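Zn-dependent hydrolase of metallo-beta-lactamase superfamily TM0207 (Thermotoga maritima, PDB 1VJN) is a putative zinc-dependent hydrolase of the metallo-beta-lactamase superfamily whose substrate and reaction are not established. Local coordinates at residues L25-G29 and K30-T34; E159-L163 and L164-V168; K177-K180 and F181-P185. All coordinates share one frame; numbering follows the deposited sequence.

Interaction 1: L25-G29 and K30-T34; sequences LEMEG and KTIVT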
loop_
_atom_site.group_PDB
_atom_site.type_symbol
_atom_site.label_atom_id
_atom_site.label_comp_id
_atom_site.label_asym_id
_atom_site.label_seq_id
_atom_site.Cartn_x
_atom_site.Cartn_y
_atom_site.Cartn_z
ATOM N N LEU A 25 -1.999 -8.625 -3.330
ATOM C CA LEU A 25 -1.375 -9.313 -2.184
ATOM C C LEU A 25 -1.908 -10.720 -2.065
ATOM O O LEU A 25 -3.115 -10.929 -1.947
ATOM C CB LEU A 25 -1.686 -8.579 -0.866
ATOM C CG LEU A 25 -1.526 -7.080 -0.874
ATOM C CD1 LEU A 25 -2.034 -6.499 0.451
ATOM C CD2 LEU A 25 -0.086 -6.725 -1.113
ATOM N N GLU A 26 -1.018 -11.690 -2.076
ATOM C CA GLU A 26 -1.394 -13.065 -1.835
ATOM C C GLU A 26 -0.876 -13.573 -0.488
ATOM O O GLU A 26 0.322 -13.535 -0.202
ATOM C CB GLU A 26 -0.888 -13.943 -2.946
ATOM C CG GLU A 26 -1.452 -13.553 -4.290
ATOM C CD GLU A 26 -0.737 -14.223 -5.447
ATOM O OE1 GLU A 26 -0.560 -15.469 -5.421
ATOM O OE2 GLU A 26 -0.364 -13.501 -6.393
HETATM N N MSE A 27 -1.807 -14.034 0.331
HETATM C CA MSE A 27 -1.535 -14.539 1.661
HETATM C C MSE A 27 -2.703 -15.449 2.066
HETATM O O MSE A 27 -3.860 -15.088 1.879
HETATM C CB MSE A 27 -1.376 -13.381 2.665
HETATM C CG MSE A 27 -2.463 -12.285 2.588
HETATM SE SE MSE A 27 -2.331 -10.800 3.985
HETATM C CE MSE A 27 -0.329 -10.855 4.463
ATOM N N GLU A 28 -2.384 -16.631 2.593
ATOM C CA GLU A 28 -3.384 -17.583 3.104
ATOM C C GLU A 28 -4.200 -18.250 1.995
ATOM O O GLU A 28 -5.354 -18.586 2.227
ATOM C CB GLU A 28 -4.369 -16.893 4.068
ATOM C CG GLU A 28 -3.749 -15.948 5.094
ATOM C CD GLU A 28 -3.107 -16.681 6.252
ATOM O OE1 GLU A 28 -3.323 -17.911 6.399
ATOM O OE2 GLU A 28 -2.377 -16.013 7.014
ATOM N N GLY A 29 -3.624 -18.447 0.808
ATOM C CA GLY A 29 -4.388 -18.916 -0.360
ATOM C C GLY A 29 -5.497 -17.936 -0.771
ATOM O O GLY A 29 -6.495 -18.343 -1.349
ATOM N N LYS A 30 -5.352 -16.648 -0.431
ATOM C CA LYS A 30 -6.321 -15.636 -0.815
ATOM C C LYS A 30 -5.594 -14.506 -1.509
ATOM O O LYS A 30 -4.403 -14.375 -1.362
ATOM C CB LYS A 30 -7.066 -15.081 0.400
ATOM C CG LYS A 30 -7.882 -16.131 1.175
ATOM C CD LYS A 30 -8.899 -16.878 0.268
ATOM C CE LYS A 30 -9.623 -18.036 1.000
ATOM N NZ LYS A 30 -9.649 -19.292 0.178
ATOM N N THR A 31 -6.346 -13.687 -2.225
ATOM C CA THR A 31 -5.826 -12.577 -2.974
ATOM C C THR A 31 -6.586 -11.337 -2.665
ATOM O O THR A 31 -7.806 -11.297 -2.727
ATOM C CB THR A 31 -5.937 -12.896 -4.500
ATOM O OG1 THR A 31 -5.042 -13.951 -4.822
ATOM C CG2 THR A 31 -5.460 -11.739 -5.354
ATOM N N ILE A 32 -5.847 -10.294 -2.321
ATOM C CA ILE A 32 -6.420 -8.967 -2.088
ATOM C C ILE A 32 -5.908 -8.036 -3.182
ATOM O O ILE A 32 -4.714 -8.057 -3.493
ATOM C CB ILE A 32 -5.960 -8.450 -0.737
ATOM C CG1 ILE A 32 -6.476 -9.366 0.382
ATOM C CG2 ILE A 32 -6.445 -7.074 -0.522
ATOM C CD1 ILE A 32 -5.605 -9.408 1.587
ATOM N N VAL A 33 -6.796 -7.270 -3.792
ATOM C CA VAL A 33 -6.407 -6.236 -4.742
ATOM C C VAL A 33 -6.765 -4.848 -4.177
ATOM O O VAL A 33 -7.905 -4.587 -3.762
ATOM C CB VAL A 33 -7.009 -6.463 -6.143
ATOM C CG1 VAL A 33 -6.529 -5.337 -7.140
ATOM C CG2 VAL A 33 -6.617 -7.825 -6.681
ATOM N N THR A 34 -5.772 -3.980 -4.080
ATOM C CA THR A 34 -5.996 -2.608 -3.646
ATOM C C THR A 34 -6.176 -1.702 -4.826
ATOM O O THR A 34 -5.507 -1.875 -5.811
ATOM C CB THR A 34 -4.824 -2.067 -2.878
ATOM O OG1 THR A 34 -3.667 -2.040 -3.727
ATOM C CG2 THR A 34 -4.481 -3.035 -1.756
#
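Lys30 folds back on the turn it has just left, laying its side chain along the carbonyl of Gly29. Its CB starts 3.5 Å from the Met27 O atom, across the mouth of the hairpin. Next, CG and then CD pass Gly29 O, with Lys30 CD coming to 3.2 Å from it. The chain is bent at chi2 (-56°) instead of running out extended, and this kink keeps the methylenes beside the carbonyl. CE and NZ stay alongside the same oxygen, Lys30 NZ 3.6 Å from Gly29 O.

The backbone beneath is an antiparallel ladder. Leu25 and Ile32 form a hydrogen-bonded pair: Leu25 N reaches Ile32 O at 2.8 Å, and the return bond from Ile32 N to Leu25 O is just as short. Both donors lie in the carbonyl planes. Toward the turn, Lys30 N approaches Met27 O from well above its carbonyl plane. Glu28 and Gly29 both have positive phi, as in a type I' turn.

The next pair, Glu26 and Thr31, is non-hydrogen-bonded. Their side chains run side by side on one face, with Glu26 CG 3.7 Å from Thr31 OG1. On the other face, Leu25 CB meets Ile32 CB at 4.3 Å, and the selenium of selenomethionine Met27 (SE) lies 4.3 Å from Ile32 CD1. Phe111 covers Leu25, Met27 and Ile32, while Val118 adds to the cover over Leu25 and Met27; both belong to strands of the second sheet.

Strands 22-27 and 30-34 thus make a beta hairpin with a tight turn through Glu28 and Gly29, in one of the two facing sheets of the metallo-beta-lactamase fold, its apolar side turned to the sandwich interior.

Interaction 2: E159-L163 and L164-V168; sequences EVADL and LNAKV
Val160 and Leu164 stand side by side at the end of helix 154-163, both pointing the same way, one helical turn apart. The touch is between branches: Val160 CG1 and Leu164 CD1 are 4.0 Å apart. Val160 brings CG1 there by setting it anti to its own backbone N (chi1 169°), while Leu164 swings CG to the side of its backbone N and so leans over the Val160 carbonyl, with CG 3.5 Å from Val160 O. Leu128 lies against both side chains, and Ile136 and Leu142 add cover around Leu164.

Ala161 and Ala166 meet differently. The helix residue's methyl points away from the chain that follows, whereas that of Ala166 points back at the helix, and the two CB atoms approach to 4.2 Å. What brings Ala166 back is a Schellman motif. Ala166 N bonds to Ala161 O at 3.0 Å and nearly straight (172°), and Asn165 N reaches Asp162 O at 3.2 Å from above the carbonyl plane. Asn165 is the C' residue, its positive phi turning the backbone off the helix axis. Leu164 N still makes the ordinary helical bond to Val160 O, though bent.

On the outer side, a water donates to both Asp162 O (2.9 Å) and Asn165 OD1, bridging the last turn to the side chain that follows it. Asp162 turns its carboxylate elsewhere: OD1 pairs with Arg212 and OD2 with Lys158.

Arg212 also holds Ala166 O through NH2, so a single guanidinium ties the helix's last turn to the chain leaving it. Val160 O, Ala161 O and Asp162 O thus all take backbone N-H groups, and the two cations probably offset the carboxylate of Asp162, which would otherwise add to the negative end of the helix.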
loop_
_atom_site.group_PDB
_atom_site.type_symbol
_atom_site.label_atom_id
_atom_site.label_comp_id
_atom_site.label_asym_id
_atom_site.label_seq_id
_atom_site.Cartn_x
_atom_site.Cartn_y
_atom_site.Cartn_z
ATOM N N GLU A 159 9.011 9.632 8.109
ATOM C CA GLU A 159 8.498 9.881 9.472
ATOM C C GLU A 159 7.354 8.897 9.840
ATOM O O GLU A 159 7.352 8.262 10.913
ATOM C CB GLU A 159 8.036 11.323 9.532
ATOM C CG GLU A 159 7.843 11.888 10.911
ATOM C CD GLU A 159 7.435 13.364 10.887
ATOM O OE1 GLU A 159 7.747 14.090 9.892
ATOM O OE2 GLU A 159 6.789 13.794 11.883
ATOM N N VAL A 160 6.431 8.742 8.904
ATOM C CA VAL A 160 5.352 7.766 9.009
ATOM C C VAL A 160 5.897 6.345 9.060
ATOM O O VAL A 160 5.479 5.539 9.887
ATOM C CB VAL A 160 4.343 7.907 7.825
ATOM C CG1 VAL A 160 3.373 6.758 7.770
ATOM C CG2 VAL A 160 3.552 9.195 7.944
ATOM N N ALA A 161 6.837 6.015 8.180
ATOM C CA ALA A 161 7.459 4.684 8.256
ATOM C C ALA A 161 8.045 4.434 9.625
ATOM O O ALA A 161 7.884 3.358 10.169
ATOM C CB ALA A 161 8.497 4.527 7.231
ATOM N N ASP A 162 8.738 5.424 10.184
ATOM C CA ASP A 162 9.262 5.314 11.541
ATOM C C ASP A 162 8.180 5.201 12.610
ATOM O O ASP A 162 8.340 4.443 13.570
ATOM C CB ASP A 162 10.163 6.506 11.870
ATOM C CG ASP A 162 11.443 6.550 11.010
ATOM O OD1 ASP A 162 11.735 5.577 10.259
ATOM O OD2 ASP A 162 12.216 7.543 11.017
ATOM N N LEU A 163 7.090 5.960 12.479
ATOM C CA LEU A 163 6.020 5.854 13.444
ATOM C C LEU A 163 5.425 4.448 13.504
ATOM O O LEU A 163 4.891 4.056 14.519
ATOM C CB LEU A 163 4.884 6.849 13.143
ATOM C CG LEU A 163 5.210 8.308 13.511
ATOM C CD1 LEU A 163 4.237 9.284 12.914
ATOM C CD2 LEU A 163 5.300 8.491 15.045
ATOM N N LEU A 164 5.445 3.745 12.389
ATOM C CA LEU A 164 4.774 2.457 12.250
ATOM C C LEU A 164 5.807 1.318 12.362
ATOM O O LEU A 164 5.455 0.163 12.203
ATOM C CB LEU A 164 4.033 2.402 10.892
ATOM C CG LEU A 164 2.852 3.374 10.673
ATOM C CD1 LEU A 164 2.192 3.211 9.292
ATOM C CD2 LEU A 164 1.833 3.224 11.770
ATOM N N ASN A 165 7.062 1.674 12.670
ATOM C CA ASN A 165 8.194 0.728 12.758
ATOM C C ASN A 165 8.269 -0.199 11.543
ATOM O O ASN A 165 8.572 -1.380 11.658
ATOM C CB ASN A 165 8.121 -0.031 14.091
ATOM C CG ASN A 165 9.469 -0.630 14.514
ATOM O OD1 ASN A 165 10.536 -0.025 14.332
ATOM N ND2 ASN A 165 9.421 -1.837 15.074
ATOM N N ALA A 166 8.018 0.368 10.365
ATOM C CA ALA A 166 7.929 -0.418 9.107
ATOM C C ALA A 166 9.274 -1.043 8.764
ATOM O O ALA A 166 10.313 -0.390 8.890
ATOM C CB ALA A 166 7.507 0.470 7.955
ATOM N N LYS A 167 9.246 -2.284 8.292
ATOM C CA LYS A 167 10.453 -2.989 7.897
ATOM C C LYS A 167 10.641 -2.899 6.383
ATOM O O LYS A 167 11.518 -2.177 5.920
ATOM C CB LYS A 167 10.369 -4.446 8.351
ATOM C CG LYS A 167 10.195 -4.618 9.828
ATOM C CD LYS A 167 11.420 -4.096 10.566
ATOM C CE LYS A 167 11.177 -4.013 12.079
ATOM N NZ LYS A 167 11.697 -2.725 12.650
ATOM N N VAL A 168 9.837 -3.634 5.616
ATOM C CA VAL A 168 9.834 -3.476 4.179
ATOM C C VAL A 168 9.016 -2.270 3.875
ATOM O O VAL A 168 7.867 -2.170 4.310
ATOM C CB VAL A 168 9.242 -4.664 3.457
ATOM C CG1 VAL A 168 9.061 -4.355 1.945
ATOM C CG2 VAL A 168 10.140 -5.879 3.652
HETATM O O HOH W 1 10.751 2.931 13.966
#

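Interaction 3: K177-K180 and F181-P185; sequences KYLK and FNLLP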
loop_
_atom_site.group_PDB
_atom_site.type_symbol
_atom_site.label_atom_id
_atom_site.label_comp_id
_atom_site.label_asym_id
_atom_site.label_seq_id
_atom_site.Cartn_x
_atom_site.Cartn_y
_atom_site.Cartn_z
ATOM N N LYS A 177 7.113 8.304 -16.225
ATOM C CA LYS A 177 7.353 8.898 -17.547
ATOM C C LYS A 177 6.175 9.758 -18.008
ATOM O O LYS A 177 6.351 10.844 -18.550
ATOM C CB LYS A 177 7.628 7.821 -18.609
ATOM C CG LYS A 177 8.306 8.426 -19.841
ATOM C CD LYS A 177 8.393 7.484 -21.023
ATOM C CE LYS A 177 9.047 8.182 -22.207
ATOM N NZ LYS A 177 8.999 7.332 -23.422
ATOM N N TYR A 178 4.981 9.243 -17.800
ATOM C CA TYR A 178 3.757 9.917 -18.223
ATOM C C TYR A 178 2.931 10.606 -17.114
ATOM O O TYR A 178 2.010 11.353 -17.434
ATOM C CB TYR A 178 2.905 8.932 -19.049
ATOM C CG TYR A 178 3.601 8.611 -20.351
ATOM C CD1 TYR A 178 3.881 9.621 -21.266
ATOM C CD2 TYR A 178 4.043 7.324 -20.638
ATOM C CE1 TYR A 178 4.554 9.356 -22.472
ATOM C CE2 TYR A 178 4.709 7.045 -21.846
ATOM C CZ TYR A 178 4.965 8.072 -22.748
ATOM O OH TYR A 178 5.631 7.835 -23.925
ATOM N N LEU A 179 3.240 10.367 -15.840
ATOM C CA LEU A 179 2.590 11.135 -14.762
ATOM C C LEU A 179 3.666 11.829 -13.924
ATOM O O LEU A 179 4.338 11.194 -13.132
ATOM C CB LEU A 179 1.726 10.228 -13.908
ATOM C CG LEU A 179 0.559 10.796 -13.128
ATOM C CD1 LEU A 179 -0.327 11.677 -13.994
ATOM C CD2 LEU A 179 -0.220 9.601 -12.601
ATOM N N LYS A 180 3.834 13.138 -14.150
ATOM C CA LYS A 180 4.981 13.867 -13.640
ATOM C C LYS A 180 4.706 15.225 -12.965
ATOM O O LYS A 180 5.469 15.607 -12.082
ATOM C CB LYS A 180 6.037 14.026 -14.747
ATOM C CG LYS A 180 5.537 14.585 -16.058
ATOM C CD LYS A 180 6.508 14.360 -17.211
ATOM C CE LYS A 180 6.181 15.321 -18.385
ATOM N NZ LYS A 180 7.286 15.536 -19.382
ATOM N N PHE A 181 3.630 15.924 -13.365
ATOM C CA PHE A 181 3.342 17.279 -12.891
ATOM C C PHE A 181 3.230 17.361 -11.370
ATOM O O PHE A 181 2.395 16.691 -10.738
ATOM C CB PHE A 181 2.079 17.834 -13.561
ATOM C CG PHE A 181 1.959 19.314 -13.464
ATOM C CD1 PHE A 181 2.541 20.136 -14.402
ATOM C CD2 PHE A 181 1.265 19.887 -12.402
ATOM C CE1 PHE A 181 2.451 21.514 -14.286
ATOM C CE2 PHE A 181 1.165 21.274 -12.280
ATOM C CZ PHE A 181 1.754 22.075 -13.216
ATOM N N ASN A 182 4.108 18.162 -10.785
ATOM C CA ASN A 182 4.197 18.294 -9.340
ATOM C C ASN A 182 4.330 16.998 -8.599
ATOM O O ASN A 182 3.715 16.826 -7.525
ATOM C CB ASN A 182 2.961 19.015 -8.785
ATOM C CG ASN A 182 3.073 20.479 -8.874
ATOM O OD1 ASN A 182 4.176 21.035 -8.912
ATOM N ND2 ASN A 182 1.942 21.136 -8.885
ATOM N N LEU A 183 5.107 16.068 -9.141
ATOM C CA LEU A 183 5.404 14.847 -8.414
ATOM C C LEU A 183 6.917 14.689 -8.319
ATOM O O LEU A 183 7.590 14.778 -9.318
ATOM C CB LEU A 183 4.857 13.655 -9.148
ATOM C CG LEU A 183 3.381 13.382 -9.145
ATOM C CD1 LEU A 183 3.167 12.095 -9.903
ATOM C CD2 LEU A 183 2.877 13.273 -7.702
ATOM N N LEU A 184 7.431 14.419 -7.125
ATOM C CA LEU A 184 8.862 14.250 -6.935
ATOM C C LEU A 184 9.298 12.861 -7.381
ATOM O O LEU A 184 8.511 11.911 -7.350
ATOM C CB LEU A 184 9.220 14.457 -5.469
ATOM C CG LEU A 184 8.965 15.864 -4.910
ATOM C CD1 LEU A 184 9.049 15.891 -3.390
ATOM C CD2 LEU A 184 9.925 16.918 -5.536
ATOM N N PRO A 185 10.553 12.734 -7.801
ATOM C CA PRO A 185 11.100 11.439 -8.129
ATOM C C PRO A 185 11.254 10.552 -6.879
ATOM O O PRO A 185 11.410 11.067 -5.791
ATOM C CB PRO A 185 12.454 11.777 -8.725
ATOM C CG PRO A 185 12.818 13.046 -8.101
ATOM C CD PRO A 185 11.538 13.817 -8.015
#
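Lys180 O is gripped from two sides of the sequence: Leu183 N closes on it at 3.0 Å, and Lys175 NZ adds a weak second bond. The first of these closes a type II beta turn from Lys180 to Leu183 in the long loop between strand 168-172 and helix 187-190. It is not straight, with 146° at the hydrogen, and the donor stands above the carbonyl plane of Lys180.

Phe181 and Asn182 occupy the two corners. Asn182 takes positive phi (52°), as the third position of a type II turn requires. Their side chains project outward from the turn. Phe181 holds CG anti to its backbone N (chi1 -162°), which carries the ring away from Lys180, leaving only its CB near that residue. Lys180 has CG tucked between its backbone N and carbonyl carbon and then runs extended, so near the turn it presses only its first methylenes on the backbone; its CB is 3.4 Å from Phe181 N.

Leu183 behaves in the opposite way and points back across the turn. Its CB lies 3.6 Å from Lys180 O, alongside the bond made by its own N-H. Farther out, its CD1 branch reaches Leu179, the residue before the turn. Tyr150 lies against Leu183 and Asn182, and its hydroxyl makes a weak bond to Phe181 O. Lys175 NZ also bonds Leu183 O, so one ammonium group bonds Leu183 O and, weakly, Lys180 O, at the two ends of the turn.

The loop is at the surface, and Tyr178 to Asn182 touch a crystal neighbour, so lattice contacts may influence these side chains. On the Leu183 side, CD1 is the atom that bridges: it is 3.6 Å from Leu179 O and 4.3 Å from Leu179 CG.

How the interactions relate
The three contacts are local and lie in series along the chain, with none touching another. Interaction 1 is a hairpin in the six-stranded sheet; interaction 2 ends the helix that leads into strand 168-172 of the second sheet; interaction 3 lies in the loop that follows that strand. The centres of interactions 1 and 2 are about 22 Å apart, those of 2 and 3 about 24 Å. Interactions 1 and 3 lie on opposite sides of the chain's centre, about 29 Å between their centres. In relatives the metal site sits among loops at one edge of the sandwich; no metal distance is claimed for these contacts.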